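Local coordinates for anopheles Plasmodium-responsive Leucine-rich repeat protein 1B (Anopheles gambiae, PDB 4XGO) that probably takes part in mosquito responses to Plasmodium as a leucine-rich repeat, protein-binding partner of LRIM1, at residues Met99-Ile110 and Asn123-Val134. Sequence-based numbering, arbitrary orientation. Where two conformers were deposited one is given.
Sequences MMSMSNNNLERI and NLQLSSNRLTHV. Unlike the reference sequence in segment 99-110: Met100 (reference Leu). With NAG (2-acetamido-2-deoxy-beta-D-glucopyranose), chain C.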
loop_
_atom_site.group_PDB
_atom_site.type_symbol
_atom_site.label_atom_id
_atom_site.label_comp_id
_atom_site.label_asym_id
_atom_site.label_seq_id
_atom_site.Cartn_x
_atom_site.Cartn_y
_atom_site.Cartn_z
ATOM N N MET A 99 -11.031 6.814 -21.691
ATOM C CA MET A 99 -10.304 6.752 -20.423
ATOM C C MET A 99 -9.841 5.336 -20.175
ATOM O O MET A 99 -10.629 4.381 -20.242
ATOM C CB MET A 99 -11.174 7.189 -19.243
ATOM C CG MET A 99 -10.535 6.878 -17.887
ATOM S SD MET A 99 -11.440 7.627 -16.540
ATOM C CE MET A 99 -11.088 9.363 -16.783
ATOM N N MET A 100 -8.558 5.198 -19.876
ATOM C CA MET A 100 -7.989 3.907 -19.576
ATOM C C MET A 100 -7.094 4.073 -18.365
ATOM O O MET A 100 -6.145 4.871 -18.402
ATOM C CB MET A 100 -7.214 3.375 -20.787
ATOM C CG MET A 100 -7.081 1.862 -20.827
ATOM S SD MET A 100 -5.932 1.216 -19.610
ATOM C CE MET A 100 -4.344 1.634 -20.310
ATOM N N SER A 101 -7.409 3.352 -17.298
ATOM C CA SER A 101 -6.623 3.420 -16.102
ATOM C C SER A 101 -6.037 2.061 -15.782
ATOM O O SER A 101 -6.754 1.065 -15.694
ATOM C CB SER A 101 -7.494 3.942 -14.955
ATOM O OG SER A 101 -6.709 4.383 -13.895
ATOM N N MET A 102 -4.726 2.037 -15.568
ATOM C CA MET A 102 -4.017 0.824 -15.201
ATOM C C MET A 102 -2.878 1.142 -14.214
ATOM O O MET A 102 -1.775 0.601 -14.294
ATOM C CB MET A 102 -3.498 0.207 -16.492
ATOM C CG MET A 102 -3.327 -1.275 -16.438
ATOM S SD MET A 102 -3.037 -1.847 -18.139
ATOM C CE MET A 102 -4.657 -2.269 -18.743
ATOM N N SER A 103 -3.173 2.009 -13.264
ATOM C CA SER A 103 -2.204 2.315 -12.233
ATOM C C SER A 103 -1.978 1.090 -11.355
ATOM O O SER A 103 -2.815 0.196 -11.283
ATOM C CB SER A 103 -2.632 3.515 -11.385
ATOM O OG SER A 103 -3.692 3.168 -10.502
ATOM N N ASN A 104 -0.823 1.048 -10.700
ATOM C CA ASN A 104 -0.570 0.023 -9.695
ATOM C C ASN A 104 -0.665 -1.397 -10.244
ATOM O O ASN A 104 -1.249 -2.284 -9.629
ATOM C CB ASN A 104 -1.509 0.234 -8.495
ATOM C CG ASN A 104 -1.252 1.545 -7.776
ATOM O OD1 ASN A 104 -1.822 2.593 -8.108
ATOM N ND2 ASN A 104 -0.338 1.515 -6.835
ATOM N N ASN A 105 -0.112 -1.596 -11.437
ATOM C CA ASN A 105 0.205 -2.929 -11.933
ATOM C C ASN A 105 1.742 -3.086 -11.946
ATOM O O ASN A 105 2.441 -2.380 -11.215
ATOM C CB ASN A 105 -0.413 -3.151 -13.321
ATOM C CG ASN A 105 -1.904 -3.481 -13.256
ATOM O OD1 ASN A 105 -2.291 -4.632 -13.378
ATOM N ND2 ASN A 105 -2.731 -2.476 -13.034
ATOM N N ASN A 106 2.243 -4.030 -12.731
ATOM C CA ASN A 106 3.677 -4.254 -12.856
ATOM C C ASN A 106 4.125 -4.061 -14.288
ATOM O O ASN A 106 5.062 -4.741 -14.753
ATOM C CB ASN A 106 4.031 -5.675 -12.391
ATOM C CG ASN A 106 3.658 -5.931 -10.944
ATOM O OD1 ASN A 106 3.113 -6.988 -10.610
ATOM N ND2 ASN A 106 3.954 -4.987 -10.081
ATOM N N LEU A 107 3.518 -3.110 -14.992
ATOM C CA LEU A 107 3.796 -2.967 -16.419
ATOM C C LEU A 107 5.211 -2.479 -16.663
ATOM O O LEU A 107 5.669 -1.538 -16.000
ATOM C CB LEU A 107 2.828 -2.006 -17.060
ATOM C CG LEU A 107 1.372 -2.444 -17.103
ATOM C CD1 LEU A 107 0.614 -1.209 -17.551
ATOM C CD2 LEU A 107 1.162 -3.621 -18.034
ATOM N N GLU A 108 5.905 -3.158 -17.577
ATOM C CA GLU A 108 7.308 -2.839 -17.914
ATOM C C GLU A 108 7.376 -1.958 -19.154
ATOM O O GLU A 108 8.206 -1.060 -19.240
ATOM C CB GLU A 108 8.095 -4.132 -18.122
ATOM C CG GLU A 108 8.015 -5.060 -16.919
ATOM C CD GLU A 108 8.556 -6.448 -17.176
ATOM O OE1 GLU A 108 9.238 -6.670 -18.211
ATOM O OE2 GLU A 108 8.306 -7.327 -16.320
ATOM N N ARG A 109 6.515 -2.225 -20.132
ATOM C CA ARG A 109 6.502 -1.465 -21.376
ATOM C C ARG A 109 5.093 -1.317 -21.915
ATOM O O ARG A 109 4.265 -2.181 -21.698
ATOM C CB ARG A 109 7.342 -2.178 -22.441
ATOM C CG ARG A 109 8.837 -2.227 -22.184
ATOM C CD ARG A 109 9.522 -3.105 -23.236
ATOM N NE ARG A 109 9.211 -2.644 -24.591
ATOM C CZ ARG A 109 9.881 -1.717 -25.272
ATOM N NH1 ARG A 109 10.958 -1.133 -24.784
ATOM N NH2 ARG A 109 9.478 -1.397 -26.493
ATOM N N ILE A 110 4.854 -0.215 -22.616
ATOM C CA ILE A 110 3.705 -0.053 -23.503
ATOM C C ILE A 110 4.252 0.024 -24.905
ATOM O O ILE A 110 4.949 0.988 -25.238
ATOM C CB ILE A 110 2.963 1.276 -23.259
ATOM C CG1 ILE A 110 2.457 1.376 -21.822
ATOM C CG2 ILE A 110 1.828 1.451 -24.264
ATOM C CD1 ILE A 110 1.450 0.338 -21.418
ATOM N N ASN A 123 -7.783 10.380 -21.489
ATOM C CA ASN A 123 -7.340 10.272 -20.105
ATOM C C ASN A 123 -6.639 8.936 -19.908
ATOM O O ASN A 123 -7.243 7.889 -20.087
ATOM C CB ASN A 123 -8.531 10.432 -19.160
ATOM C CG ASN A 123 -9.245 11.763 -19.347
ATOM O OD1 ASN A 123 -8.761 12.814 -18.915
ATOM N ND2 ASN A 123 -10.405 11.728 -19.986
ATOM N N LEU A 124 -5.358 9.002 -19.547
ATOM C CA LEU A 124 -4.538 7.821 -19.441
ATOM C C LEU A 124 -3.801 7.842 -18.097
ATOM O O LEU A 124 -3.053 8.794 -17.796
ATOM C CB LEU A 124 -3.552 7.775 -20.599
ATOM C CG LEU A 124 -2.576 6.608 -20.637
ATOM C CD1 LEU A 124 -3.283 5.263 -20.638
ATOM C CD2 LEU A 124 -1.670 6.740 -21.852
ATOM N N GLN A 125 -4.032 6.798 -17.314
ATOM C CA GLN A 125 -3.468 6.680 -15.973
ATOM C C GLN A 125 -2.635 5.417 -15.909
ATOM O O GLN A 125 -3.178 4.306 -16.017
ATOM C CB GLN A 125 -4.590 6.595 -14.947
ATOM C CG GLN A 125 -5.504 7.802 -14.931
ATOM C CD GLN A 125 -4.788 9.039 -14.481
ATOM O OE1 GLN A 125 -4.156 9.049 -13.417
ATOM N NE2 GLN A 125 -4.871 10.106 -15.288
ATOM N N LEU A 126 -1.318 5.591 -15.774
ATOM C CA LEU A 126 -0.357 4.505 -15.740
ATOM C C LEU A 126 0.608 4.642 -14.566
ATOM O O LEU A 126 1.705 4.042 -14.586
ATOM C CB LEU A 126 0.438 4.482 -17.046
ATOM C CG LEU A 126 -0.363 4.102 -18.299
ATOM C CD1 LEU A 126 0.451 4.284 -19.561
ATOM C CD2 LEU A 126 -0.878 2.684 -18.188
ATOM N N SER A 127 0.210 5.397 -13.542
ATOM C CA SER A 127 1.099 5.620 -12.416
ATOM C C SER A 127 1.388 4.312 -11.668
ATOM O O SER A 127 0.592 3.391 -11.675
ATOM C CB SER A 127 0.514 6.659 -11.463
ATOM O OG SER A 127 -0.609 6.126 -10.795
ATOM N N SER A 128 2.567 4.246 -11.049
ATOM C CA SER A 128 2.916 3.157 -10.139
ATOM C C SER A 128 2.943 1.804 -10.845
ATOM O O SER A 128 2.338 0.834 -10.400
ATOM C CB SER A 128 2.009 3.129 -8.900
ATOM O OG SER A 128 2.112 4.332 -8.151
ATOM N N ASN A 129 3.651 1.765 -11.957
ATOM C CA ASN A 129 4.046 0.523 -12.593
ATOM C C ASN A 129 5.586 0.433 -12.566
ATOM O O ASN A 129 6.209 0.971 -11.645
ATOM C CB ASN A 129 3.478 0.498 -13.999
ATOM C CG ASN A 129 2.007 0.140 -14.013
ATOM O OD1 ASN A 129 1.657 -1.023 -13.888
ATOM N ND2 ASN A 129 1.160 1.119 -14.212
ATOM N N ARG A 130 6.185 -0.247 -13.545
ATOM C CA ARG A 130 7.650 -0.288 -13.691
ATOM C C ARG A 130 8.061 0.120 -15.095
ATOM O O ARG A 130 8.974 -0.482 -15.688
ATOM C CB ARG A 130 8.181 -1.695 -13.435
ATOM C CG ARG A 130 7.811 -2.327 -12.114
ATOM C CD ARG A 130 8.300 -3.775 -12.077
ATOM N NE ARG A 130 7.577 -4.654 -12.999
ATOM C CZ ARG A 130 7.766 -5.969 -13.113
ATOM N NH1 ARG A 130 8.701 -6.574 -12.373
ATOM N NH2 ARG A 130 7.027 -6.691 -13.972
ATOM N N LEU A 131 7.377 1.119 -15.644
ATOM C CA LEU A 131 7.492 1.441 -17.057
ATOM C C LEU A 131 8.849 2.021 -17.404
ATOM O O LEU A 131 9.275 2.992 -16.792
ATOM C CB LEU A 131 6.410 2.413 -17.483
ATOM C CG LEU A 131 5.017 1.775 -17.555
ATOM C CD1 LEU A 131 4.000 2.886 -17.736
ATOM C CD2 LEU A 131 4.953 0.775 -18.704
ATOM N N THR A 132 9.503 1.426 -18.401
ATOM C CA THR A 132 10.720 2.007 -18.966
ATOM C C THR A 132 10.501 2.568 -20.364
ATOM O O THR A 132 11.381 3.232 -20.919
ATOM C CB THR A 132 11.819 0.946 -19.050
ATOM O OG1 THR A 132 11.334 -0.168 -19.805
ATOM C CG2 THR A 132 12.226 0.504 -17.648
ATOM N N HIS A 133 9.353 2.266 -20.960
ATOM C CA HIS A 133 9.027 2.765 -22.265
ATOM C C HIS A 133 7.527 2.983 -22.399
ATOM O O HIS A 133 6.749 2.066 -22.163
ATOM C CB HIS A 133 9.453 1.757 -23.337
ATOM C CG HIS A 133 9.126 2.197 -24.725
ATOM N ND1 HIS A 133 9.930 3.068 -25.435
ATOM C CD2 HIS A 133 8.059 1.940 -25.516
ATOM C CE1 HIS A 133 9.392 3.288 -26.624
ATOM N NE2 HIS A 133 8.253 2.625 -26.692
ATOM N N VAL A 134 7.156 4.200 -22.778
ATOM C CA VAL A 134 5.836 4.509 -23.280
ATOM C C VAL A 134 5.938 5.774 -24.133
ATOM O O VAL A 134 6.321 6.834 -23.626
ATOM C CB VAL A 134 4.768 4.654 -22.173
ATOM C CG1 VAL A 134 5.168 5.672 -21.118
ATOM C CG2 VAL A 134 3.425 4.995 -22.805
HETATM C C1 NAG C . -0.818 10.941 -10.488
HETATM C C2 NAG C . -1.592 12.002 -9.708
HETATM C C3 NAG C . -1.116 12.034 -8.252
HETATM C C4 NAG C . -1.211 10.656 -7.617
HETATM C C5 NAG C . -0.567 9.620 -8.545
HETATM C C6 NAG C . -0.828 8.212 -8.004
HETATM C C7 NAG C . -2.220 14.255 -10.386
HETATM C C8 NAG C . -1.791 15.588 -10.907
HETATM N N2 NAG C . -1.307 13.306 -10.239
HETATM O O3 NAG C . -1.834 13.000 -7.501
HETATM O O4 NAG C . -0.438 10.620 -6.411
HETATM O O5 NAG C . -1.073 9.703 -9.869
HETATM O O6 NAG C . 0.421 7.788 -7.494
HETATM O O7 NAG C . -3.398 14.067 -10.115
HETATM O O HOH W 1 -0.405 5.146 -8.296
HETATM O O HOH W 2 12.352 -0.773 -22.232
#
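Asn106 O is gripped by two nitrogens of Arg130, whose guanidinium approaches edge-on: NH2 lies on a carbonyl lone pair at 2.9 Å from Asn106 O, whereas NE stands above the carbonyl plane. A bend at chi3 turns the group back over the neighbouring repeat, where NH2 also meets Glu108 OE2 in a 2.7 Å salt bridge, the carboxylate plane standing 76° from the guanidinium. Next along the segment, the guanidinium of Arg109 lies flat on the His133 ring, planes 6° apart, while its NH2 forms a salt bridge with Glu111; His133 NE2 bonds Asp112.

Inside the turn, the amide of Asn129 stitches loop to loop. Its ND2 donates almost straight (177°) to Met102 O and also to Leu126 O of its own repeat, both acceptors lying in the amide plane; Asn105 is the counterpart in the preceding repeat, bonding Leu83 N and Leu78 O. On the buried side, Leu126 CD2 packs at 4.0 Å from Met102 CB, and Ile110 and Val134 lie side by side, CB to CG2 3.8 Å. At the glycan side, one water joins Asn104 OD1, Ser127 OG, Ser128 OG and NAG O6. Parallel strands 99-101 and 123-125, whose axes approach to 4.9 Å, joined by bonds such as Met102 N to Gln125 O (2.8 Å), continue into this asparagine ladder over an apolar core, the hallmark of consecutive coils in a leucine-rich repeat solenoid.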